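Local coordinates for protein Stk_08120 (Sulfolobus tokodaii str. 7, PDB 2EJX) that probably acts as a fatty acid carrier, a member of a thermoacidophile-specific family related to the Bet v 1-like proteins, at residues T30-Q33 / G37-S40; E50-F55 / S59-G64; R89-D92 / L96-I99. One frame throughout, in Å; residues are numbered along the deposited sequence.

Interaction 1: T30-Q33 / G37-S40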
ATOM      1  N   THR A  30      -2.114   4.277   0.896  1.00 25.23           N
ATOM      2  CA  THR A  30      -1.564   2.929   0.730  1.00 24.13           C
ATOM      3  C   THR A  30      -0.134   2.801   1.263  1.00 24.07           C
ATOM      4  O   THR A  30       0.188   1.805   1.909  1.00 23.62           O
ATOM      5  CB  THR A  30      -1.660   2.514  -0.735  1.00 25.23           C
ATOM      6  OG1 THR A  30      -3.045   2.500  -1.125  1.00 23.66           O
ATOM      7  CG2 THR A  30      -1.048   1.128  -0.979  1.00 23.76           C
ATOM      8  N   ILE A  31       0.720   3.790   0.999  1.00 24.67           N
ATOM      9  CA  ILE A  31       2.133   3.681   1.372  1.00 24.69           C
ATOM     10  C   ILE A  31       2.345   3.703   2.896  1.00 25.32           C
ATOM     11  O   ILE A  31       3.017   2.824   3.414  1.00 25.25           O
ATOM     12  CB  ILE A  31       3.047   4.724   0.585  1.00 24.25           C
ATOM     13  CG1 ILE A  31       2.884   4.550  -0.928  1.00 26.69           C
ATOM     14  CG2 ILE A  31       4.488   4.618   0.964  1.00 22.48           C
ATOM     15  CD1 ILE A  31       3.293   3.231  -1.457  1.00 27.02           C
ATOM     16  N   PRO A  32       1.778   4.699   3.634  1.00 25.65           N
ATOM     17  CA  PRO A  32       1.916   4.651   5.090  1.00 26.26           C
ATOM     18  C   PRO A  32       1.267   3.411   5.724  1.00 25.80           C
ATOM     19  O   PRO A  32       1.760   2.899   6.735  1.00 26.45           O
ATOM     20  CB  PRO A  32       1.206   5.932   5.545  1.00 27.74           C
ATOM     21  CG  PRO A  32       1.286   6.830   4.301  1.00 26.58           C
ATOM     22  CD  PRO A  32       1.050   5.907   3.207  1.00 25.30           C
ATOM     23  N   GLN A  33       0.217   2.903   5.106  1.00 25.71           N
ATOM     24  CA  GLN A  33      -0.473   1.698   5.635  1.00 25.18           C
ATOM     25  C   GLN A  33       0.336   0.419   5.519  1.00 26.33           C
ATOM     26  O   GLN A  33       0.180  -0.469   6.371  1.00 25.64           O
ATOM     27  CB  GLN A  33      -1.836   1.474   4.982  1.00 25.64           C
ATOM     28  CG  GLN A  33      -2.936   2.453   5.382  1.00 27.25           C
ATOM     29  CD  GLN A  33      -3.486   2.247   6.793  1.00 28.28           C
ATOM     30  OE1 GLN A  33      -4.286   3.068   7.305  1.00 33.66           O
ATOM     31  NE2 GLN A  33      -3.077   1.180   7.422  1.00 23.44           N
ATOM     32  N   GLY A  37       7.243   1.539   8.698  1.00 26.28           N
ATOM     33  CA  GLY A  37       7.653   2.697   9.517  1.00 26.81           C
ATOM     34  C   GLY A  37       7.738   4.012   8.751  1.00 26.18           C
ATOM     35  O   GLY A  37       8.664   4.791   8.965  1.00 25.63           O
ATOM     36  N   ILE A  38       6.753   4.261   7.885  1.00 26.17           N
ATOM     37  CA  ILE A  38       6.669   5.529   7.131  1.00 27.20           C
ATOM     38  C   ILE A  38       6.476   6.730   8.067  1.00 27.94           C
ATOM     39  O   ILE A  38       5.553   6.744   8.882  1.00 28.22           O
ATOM     40  CB  ILE A  38       5.548   5.477   6.038  1.00 26.64           C
ATOM     41  CG1 ILE A  38       5.864   4.422   4.976  1.00 26.25           C
ATOM     42  CG2 ILE A  38       5.290   6.870   5.394  1.00 28.81           C
ATOM     43  CD1 ILE A  38       6.991   4.862   4.013  1.00 25.06           C
ATOM     44  N   ALA A  39       7.362   7.717   7.971  1.00 29.90           N
ATOM     45  CA  ALA A  39       7.289   8.899   8.845  1.00 31.61           C
ATOM     46  C   ALA A  39       7.081  10.232   8.082  1.00 32.85           C
ATOM     47  O   ALA A  39       6.807  11.276   8.704  1.00 34.29           O
ATOM     48  CB  ALA A  39       8.533   8.998   9.752  1.00 31.13           C
ATOM     49  N   SER A  40       7.238  10.177   6.766  1.00 32.18           N
ATOM     50  CA  SER A  40       6.995  11.302   5.860  1.00 33.34           C
ATOM     51  C   SER A  40       6.342  10.819   4.569  1.00 33.27           C
ATOM     52  O   SER A  40       6.639   9.734   4.093  1.00 32.68           O
ATOM     53  CB  SER A  40       8.304  12.025   5.572  1.00 33.02           C
ATOM     54  OG  SER A  40       8.792  12.539   6.804  1.00 37.16           O
TER
HETATM   55  O   HOH W   1       4.145   2.728   7.727  1.00 26.85           O

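Interaction 2: E50-F55 / S59-G64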
ATOM      1  N   GLU A  50       6.408  10.720  -2.741  1.00 30.57           N
ATOM      2  CA  GLU A  50       7.709  10.488  -2.122  1.00 31.81           C
ATOM      3  C   GLU A  50       7.461  10.239  -0.648  1.00 31.82           C
ATOM      4  O   GLU A  50       6.686  10.964   0.014  1.00 33.01           O
ATOM      5  CB  GLU A  50       8.603  11.731  -2.282  1.00 33.29           C
ATOM      6  CG  GLU A  50       8.732  12.198  -3.707  1.00 35.71           C
ATOM      7  CD  GLU A  50       9.108  13.671  -3.837  1.00 42.60           C
ATOM      8  OE1 GLU A  50       9.842  14.190  -2.965  1.00 42.80           O
ATOM      9  OE2 GLU A  50       8.642  14.311  -4.818  1.00 45.27           O
ATOM     10  N   ALA A  51       8.147   9.242  -0.103  1.00 30.46           N
ATOM     11  CA  ALA A  51       8.005   8.951   1.296  1.00 29.03           C
ATOM     12  C   ALA A  51       9.348   8.552   1.924  1.00 28.74           C
ATOM     13  O   ALA A  51      10.281   8.170   1.225  1.00 27.97           O
ATOM     14  CB  ALA A  51       6.972   7.825   1.495  1.00 28.58           C
ATOM     15  N   GLU A  52       9.403   8.682   3.240  1.00 28.30           N
ATOM     16  CA  GLU A  52      10.562   8.314   4.035  1.00 29.53           C
ATOM     17  C   GLU A  52      10.100   7.431   5.163  1.00 27.98           C
ATOM     18  O   GLU A  52       9.087   7.690   5.813  1.00 26.56           O
ATOM     19  CB  GLU A  52      11.248   9.578   4.605  1.00 29.64           C
ATOM     20  CG  GLU A  52      12.040  10.356   3.503  1.00 33.31           C
ATOM     21  CD  GLU A  52      12.809  11.587   4.026  1.00 35.30           C
ATOM     22  OE1 GLU A  52      13.346  11.551   5.155  1.00 44.36           O
ATOM     23  OE2 GLU A  52      12.861  12.599   3.298  1.00 40.62           O
ATOM     24  N   GLY A  53      10.855   6.370   5.418  1.00 27.83           N
ATOM     25  CA  GLY A  53      10.550   5.541   6.550  1.00 27.67           C
ATOM     26  C   GLY A  53      11.829   4.981   7.172  1.00 28.70           C
ATOM     27  O   GLY A  53      12.934   5.208   6.675  1.00 26.62           O
ATOM     28  N   LYS A  54      11.634   4.207   8.232  1.00 29.07           N
ATOM     29  CA  LYS A  54      12.720   3.473   8.895  1.00 30.49           C
ATOM     30  C   LYS A  54      12.213   2.154   9.494  1.00 31.26           C
ATOM     31  O   LYS A  54      11.086   2.075  10.006  1.00 32.77           O
ATOM     32  CB  LYS A  54      13.354   4.350   9.962  1.00 30.57           C
ATOM     33  CG  LYS A  54      14.517   3.710  10.739  1.00 32.96           C
ATOM     34  CD  LYS A  54      15.138   4.685  11.686  1.00 36.83           C
ATOM     35  CE  LYS A  54      16.499   4.168  12.148  1.00 37.98           C
ATOM     36  NZ  LYS A  54      17.182   5.216  12.962  1.00 40.69           N
ATOM     37  N   PHE A  55      13.042   1.111   9.421  1.00 30.39           N
ATOM     38  CA  PHE A  55      12.801  -0.116  10.180  1.00 30.30           C
ATOM     39  C   PHE A  55      14.172  -0.644  10.598  1.00 29.88           C
ATOM     40  O   PHE A  55      15.151  -0.504   9.845  1.00 29.19           O
ATOM     41  CB  PHE A  55      12.013  -1.161   9.400  1.00 30.73           C
ATOM     42  CG  PHE A  55      12.692  -1.621   8.157  1.00 31.94           C
ATOM     43  CD1 PHE A  55      13.440  -2.788   8.148  1.00 34.66           C
ATOM     44  CD2 PHE A  55      12.619  -0.867   6.991  1.00 35.09           C
ATOM     45  CE1 PHE A  55      14.101  -3.198   6.998  1.00 33.71           C
ATOM     46  CE2 PHE A  55      13.275  -1.279   5.824  1.00 35.16           C
ATOM     47  CZ  PHE A  55      14.024  -2.435   5.834  1.00 36.02           C
ATOM     48  N   SER A  59      17.009   3.658   7.681  1.00 29.44           N
ATOM     49  CA  SER A  59      16.177   4.673   7.038  1.00 30.34           C
ATOM     50  C   SER A  59      16.161   4.480   5.539  1.00 29.97           C
ATOM     51  O   SER A  59      17.166   4.075   4.918  1.00 31.05           O
ATOM     52  CB  SER A  59      16.714   6.063   7.341  1.00 30.26           C
ATOM     53  OG  SER A  59      16.624   6.271   8.740  1.00 33.49           O
ATOM     54  N   TYR A  60      15.028   4.805   4.919  1.00 29.52           N
ATOM     55  CA  TYR A  60      14.951   4.714   3.483  1.00 28.31           C
ATOM     56  C   TYR A  60      14.068   5.826   2.948  1.00 28.97           C
ATOM     57  O   TYR A  60      13.226   6.379   3.679  1.00 28.90           O
ATOM     58  CB  TYR A  60      14.443   3.343   3.011  1.00 28.97           C
ATOM     59  CG  TYR A  60      13.033   3.048   3.442  1.00 29.48           C
ATOM     60  CD1 TYR A  60      11.953   3.344   2.601  1.00 29.84           C
ATOM     61  CD2 TYR A  60      12.766   2.536   4.717  1.00 30.23           C
ATOM     62  CE1 TYR A  60      10.647   3.099   2.995  1.00 29.07           C
ATOM     63  CE2 TYR A  60      11.460   2.268   5.123  1.00 28.07           C
ATOM     64  CZ  TYR A  60      10.402   2.572   4.259  1.00 30.64           C
ATOM     65  OH  TYR A  60       9.098   2.321   4.632  1.00 28.19           O
ATOM     66  N   LYS A  61      14.330   6.171   1.698  1.00 28.74           N
ATOM     67  CA  LYS A  61      13.548   7.155   0.940  1.00 30.35           C
ATOM     68  C   LYS A  61      12.944   6.441  -0.235  1.00 31.14           C
ATOM     69  O   LYS A  61      13.676   5.861  -1.056  1.00 32.11           O
ATOM     70  CB  LYS A  61      14.449   8.263   0.404  1.00 30.66           C
ATOM     71  CG  LYS A  61      14.734   9.337   1.376  1.00 35.51           C
ATOM     72  CD  LYS A  61      15.828  10.278   0.846  1.00 42.15           C
ATOM     73  CE  LYS A  61      15.260  11.544   0.224  1.00 45.40           C
ATOM     74  NZ  LYS A  61      14.896  11.356  -1.202  1.00 46.25           N
ATOM     75  N   VAL A  62      11.623   6.465  -0.346  1.00 30.51           N
ATOM     76  CA  VAL A  62      10.963   5.815  -1.455  1.00 30.21           C
ATOM     77  C   VAL A  62      10.121   6.875  -2.212  1.00 29.61           C
ATOM     78  O   VAL A  62       9.608   7.838  -1.605  1.00 31.10           O
ATOM     79  CB  VAL A  62      10.156   4.543  -1.006  1.00 29.09           C
ATOM     80  CG1 VAL A  62       9.122   4.898   0.026  1.00 31.44           C
ATOM     81  CG2 VAL A  62       9.512   3.816  -2.166  1.00 29.52           C
ATOM     82  N   LYS A  63      10.069   6.737  -3.528  1.00 28.63           N
ATOM     83  CA  LYS A  63       9.163   7.563  -4.347  1.00 28.14           C
ATOM     84  C   LYS A  63       8.648   6.705  -5.498  1.00 26.70           C
ATOM     85  O   LYS A  63       9.169   5.633  -5.788  1.00 27.81           O
ATOM     86  CB  LYS A  63       9.876   8.833  -4.868  1.00 28.95           C
ATOM     87  CG  LYS A  63      10.880   8.531  -5.961  1.00 29.68           C
ATOM     88  CD  LYS A  63      11.744   9.756  -6.195  1.00 28.96           C
ATOM     89  CE  LYS A  63      12.548   9.637  -7.506  1.00 27.27           C
ATOM     90  NZ  LYS A  63      13.809   8.964  -7.228  1.00 27.74           N
ATOM     91  N   GLY A  64       7.576   7.120  -6.143  1.00 25.86           N
ATOM     92  CA  GLY A  64       6.997   6.270  -7.149  1.00 25.06           C
ATOM     93  C   GLY A  64       5.722   6.854  -7.772  1.00 25.16           C
ATOM     94  O   GLY A  64       5.388   8.004  -7.520  1.00 24.72           O
TER

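Interaction 3: R89-D92 / L96-I99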
ATOM      1  N   ARG A  89      -5.362  -5.791  -6.388  1.00 27.02           N
ATOM      2  CA  ARG A  89      -6.194  -6.388  -7.430  1.00 28.36           C
ATOM      3  C   ARG A  89      -7.557  -6.758  -6.862  1.00 27.49           C
ATOM      4  O   ARG A  89      -7.626  -7.424  -5.847  1.00 26.09           O
ATOM      5  CB  ARG A  89      -5.543  -7.628  -8.041  1.00 28.61           C
ATOM      6  CG  ARG A  89      -4.139  -7.395  -8.621  1.00 31.54           C
ATOM      7  CD  ARG A  89      -3.543  -8.732  -9.119  1.00 32.08           C
ATOM      8  NE  ARG A  89      -2.231  -8.521  -9.757  1.00 37.79           N
ATOM      9  CZ  ARG A  89      -1.202  -9.365  -9.687  1.00 35.99           C
ATOM     10  NH1 ARG A  89      -1.308 -10.525  -9.041  1.00 37.03           N
ATOM     11  NH2 ARG A  89      -0.065  -9.051 -10.300  1.00 40.80           N
ATOM     12  N   LYS A  90      -8.624  -6.277  -7.503  1.00 27.75           N
ATOM     13  CA  LYS A  90      -9.947  -6.711  -7.166  1.00 27.70           C
ATOM     14  C   LYS A  90     -10.116  -8.155  -7.655  1.00 29.11           C
ATOM     15  O   LYS A  90      -9.865  -8.447  -8.821  1.00 29.72           O
ATOM     16  CB  LYS A  90     -10.998  -5.769  -7.790  1.00 28.09           C
ATOM     17  CG  LYS A  90     -12.428  -6.323  -7.723  1.00 27.60           C
ATOM     18  CD  LYS A  90     -13.428  -5.286  -8.077  1.00 30.34           C
ATOM     19  CE  LYS A  90     -14.793  -5.896  -8.264  1.00 33.86           C
ATOM     20  NZ  LYS A  90     -15.741  -4.943  -8.918  1.00 34.41           N
ATOM     21  N   LYS A  91     -10.566  -9.044  -6.772  1.00 28.59           N
ATOM     22  CA  LYS A  91     -10.799 -10.444  -7.126  1.00 30.30           C
ATOM     23  C   LYS A  91     -12.274 -10.729  -7.349  1.00 31.53           C
ATOM     24  O   LYS A  91     -12.620 -11.523  -8.237  1.00 32.52           O
ATOM     25  CB  LYS A  91     -10.192 -11.373  -6.078  1.00 30.11           C
ATOM     26  CG  LYS A  91      -8.721 -11.167  -5.866  1.00 32.65           C
ATOM     27  CD  LYS A  91      -8.019 -12.416  -5.327  1.00 35.38           C
ATOM     28  CE  LYS A  91      -8.572 -12.842  -3.998  1.00 35.55           C
ATOM     29  NZ  LYS A  91      -7.657 -13.778  -3.299  1.00 34.99           N
ATOM     30  N   ASP A  92     -13.149 -10.130  -6.529  1.00 30.93           N
ATOM     31  CA  ASP A  92     -14.603 -10.178  -6.756  1.00 31.49           C
ATOM     32  C   ASP A  92     -15.192  -9.028  -5.992  1.00 31.84           C
ATOM     33  O   ASP A  92     -14.428  -8.146  -5.564  1.00 30.39           O
ATOM     34  CB  ASP A  92     -15.242 -11.512  -6.304  1.00 31.86           C
ATOM     35  CG  ASP A  92     -14.883 -11.891  -4.861  1.00 32.98           C
ATOM     36  OD1 ASP A  92     -14.905 -11.029  -3.928  1.00 30.13           O
ATOM     37  OD2 ASP A  92     -14.563 -13.075  -4.672  1.00 32.69           O
ATOM     38  N   LEU A  96     -10.170  -8.463  -2.289  1.00 25.40           N
ATOM     39  CA  LEU A  96      -9.059  -8.005  -3.057  1.00 25.49           C
ATOM     40  C   LEU A  96      -7.782  -8.719  -2.647  1.00 24.95           C
ATOM     41  O   LEU A  96      -7.742  -9.432  -1.630  1.00 23.20           O
ATOM     42  CB  LEU A  96      -8.917  -6.476  -2.990  1.00 26.28           C
ATOM     43  CG  LEU A  96      -8.700  -5.738  -1.675  1.00 28.49           C
ATOM     44  CD1 LEU A  96      -7.234  -5.700  -1.193  1.00 31.24           C
ATOM     45  CD2 LEU A  96      -9.219  -4.320  -1.808  1.00 28.47           C
ATOM     46  N   GLN A  97      -6.748  -8.542  -3.467  1.00 24.69           N
ATOM     47  CA  GLN A  97      -5.418  -9.078  -3.157  1.00 24.49           C
ATOM     48  C   GLN A  97      -4.408  -7.963  -3.219  1.00 23.49           C
ATOM     49  O   GLN A  97      -4.438  -7.164  -4.153  1.00 23.20           O
ATOM     50  CB  GLN A  97      -5.050 -10.194  -4.190  1.00 25.69           C
ATOM     51  CG  GLN A  97      -3.860 -11.112  -3.780  1.00 27.02           C
ATOM     52  CD  GLN A  97      -4.123 -12.122  -2.647  1.00 30.26           C
ATOM     53  OE1 GLN A  97      -3.183 -12.638  -2.029  1.00 33.51           O
ATOM     54  NE2 GLN A  97      -5.370 -12.414  -2.391  1.00 29.39           N
ATOM     55  N   ILE A  98      -3.481  -7.955  -2.264  1.00 22.87           N
ATOM     56  CA  ILE A  98      -2.337  -7.035  -2.247  1.00 23.48           C
ATOM     57  C   ILE A  98      -1.090  -7.890  -2.398  1.00 24.60           C
ATOM     58  O   ILE A  98      -0.933  -8.889  -1.670  1.00 25.32           O
ATOM     59  CB  ILE A  98      -2.264  -6.236  -0.918  1.00 22.97           C
ATOM     60  CG1 ILE A  98      -3.604  -5.493  -0.700  1.00 22.66           C
ATOM     61  CG2 ILE A  98      -1.031  -5.319  -0.891  1.00 23.11           C
ATOM     62  CD1 ILE A  98      -3.636  -4.595   0.551  1.00 24.54           C
ATOM     63  N   ILE A  99      -0.259  -7.524  -3.375  1.00 24.74           N
ATOM     64  CA  ILE A  99       0.976  -8.246  -3.622  1.00 25.50           C
ATOM     65  C   ILE A  99       2.086  -7.199  -3.693  1.00 25.16           C
ATOM     66  O   ILE A  99       2.026  -6.309  -4.533  1.00 24.90           O
ATOM     67  CB  ILE A  99       0.972  -8.989  -4.991  1.00 25.81           C
ATOM     68  CG1 ILE A  99      -0.243  -9.912  -5.119  1.00 27.78           C
ATOM     69  CG2 ILE A  99       2.253  -9.791  -5.168  1.00 26.08           C
ATOM     70  CD1 ILE A  99      -1.347  -9.314  -6.022  1.00 30.02           C
TER

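Interaction 1: T30-Q33 / G37-S40
Ile38 packs its whole branched side chain against one turn of helix, touching both Ile31 and Pro32. The motif is a tight helix-to-strand connection of the Bet v 1-like fold: helix 27-34 ends, the chain turns sharply within a few residues, and strand 38-42, at one edge of the sheet, sets out. Ile38 CB lies 3.8 Å from Pro32 CA, so the root of the side chain is pressed on the helix backbone. From there the branches part. The first torsion (chi1 -64° to CG1) leaves CG2 anti to the backbone N and brings that methyl beside the proline ring, 4.2 Å from Pro32 CG. CG1 rests on the helix at 3.6 Å from Ile31 O, a packing contact with the carbonyl. Its terminal methyl CD1 continues to Ile31 CG2, 4.0 Å away, while the other branch of Ile31 leads off from the strand. The two isoleucines meet through methyl groups at an oblique angle.

In the second shell, Ile31 and Ile38 both reach Ala51 of strand 48-55, and Ile31 also touches Phe49, so the contact is wedged against the neighbouring strand. Thr30, in the same turn, packs on Leu86 and Ile88 of strand 82-92, with OG1 hydrogen-bonded to Phe24 O. The helix is kinked at Pro32, whose N has no bond to the preceding turn. Gly37 takes a positive phi (60°) that suits the turn into the strand. Just beyond, Ala39 and Ser40 both face Glu52 in a classic beta bulge. A water bridges the two backbones: it accepts from Ile38 N at 3.0 Å and donates to Pro32 O at 2.6 Å.

Interaction 2: E50-F55 / S59-G64
Ala51 O takes the N-H of Val62 at 2.7 Å, and the CA-H of Lys61 also leans on it, CA to O 3.4 Å. This is the antiparallel beta hairpin of strands 48-55 and 58-69, in which Ala51 faces Val62, and Gly53 faces Tyr60, as hydrogen-bonded pairs. Tyr60 N gives its bond to Gly53 O, and Gly53 N returns one to Tyr60 O.

On the buried face, shared with Ala51, Gly53 and Val62, Tyr60 makes the broadest contact. Its first torsion (chi1 64°) sets CG between the backbone N and the carbonyl carbon and swings the ring across the hairpin, where Gly53 CA makes a CH-pi contact 4.0 Å from the ring centroid. Gly53 has no CB, which would collide with Tyr60 OH; that hydroxyl is hydrogen-bonded to Pro36 O. Phe55 meets the same ring obliquely, planes at 57°, with Tyr60 CE2 at its edge. With an alanine here in place of Tyr60, Gly53 would probably lose its ring cover, Phe55 the neighbour at its edge and Pro36 O its hydroxyl partner.

On the exposed face Glu52 and Lys61 run side by side, their charged ends apart, while Lys63 NZ turns away to a salt bridge with Asp78. The aliphatic stems do the touching: Glu52 CG lies 3.6 Å from Lys61 CG.

Interaction 3: R89-D92 / L96-I99
Arg89 and Gln97 form the hydrogen-bonded pair of an antiparallel beta hairpin, strands 82-92 and 95-102. Arg89 N donates to Gln97 O at 2.8 Å, and Gln97 N returns the bond to Arg89 O. The Arg89 side chain runs extended, crossing Ile99 at about a right angle, and lays one face of its guanidinium on Ile99 CD1. That methyl stands 3.3 Å from Arg89 NH1 and 3.7 Å from CZ of the same group. Tyr87 adds a cation-pi contact, and Glu72 a long, weak ion pair.

Lys90, paired with Leu96 without hydrogen bonds, points to the other face of the sheet; there its side chain touches Ile17 and Met21 of helix 17-24, and Leu96 touches Val20. Leu96 CB also presses on Arg89 O at 3.3 Å.

Lys91 comes back to the Arg89 side and leans across Gln97, its CD 3.9 Å from Gln97 CB. A bend at its third torsion (chi3 -61°) helps carry the ammonium over the strand, where NZ makes a salt bridge with Glu10 of strand 7-12. The hairpin is thereby tied to the next strand of the sheet. Asp92 closes the strand at the turn: its OD1 accepts from Asn94 N, an Asx turn, and is also hydrogen-bonded to Thr95 OG1.

Following the chain from its N terminus, interaction 1 closes the short loop between helix 27-34 and edge strand 38-42, interaction 2 the hairpin of strands 48-55 and 58-69, and interaction 3 the hairpin of strands 82-92 and 95-102. The three lie in series; none nests or crosses. Interactions 1 and 2 touch, because strands 38-42 and 48-55 are neighbours: Ala39 N lies 2.8 Å from Glu52 O, a probable hydrogen bond. Interaction 3 sits across the chain's centre, its centre about 24 Å from that of interaction 2, yet it belongs to the same seven-stranded antiparallel sheet. The first two build the flank of strands 38-42, 48-55 and 58-69, interaction 3 the part holding 82-92 and 95-102.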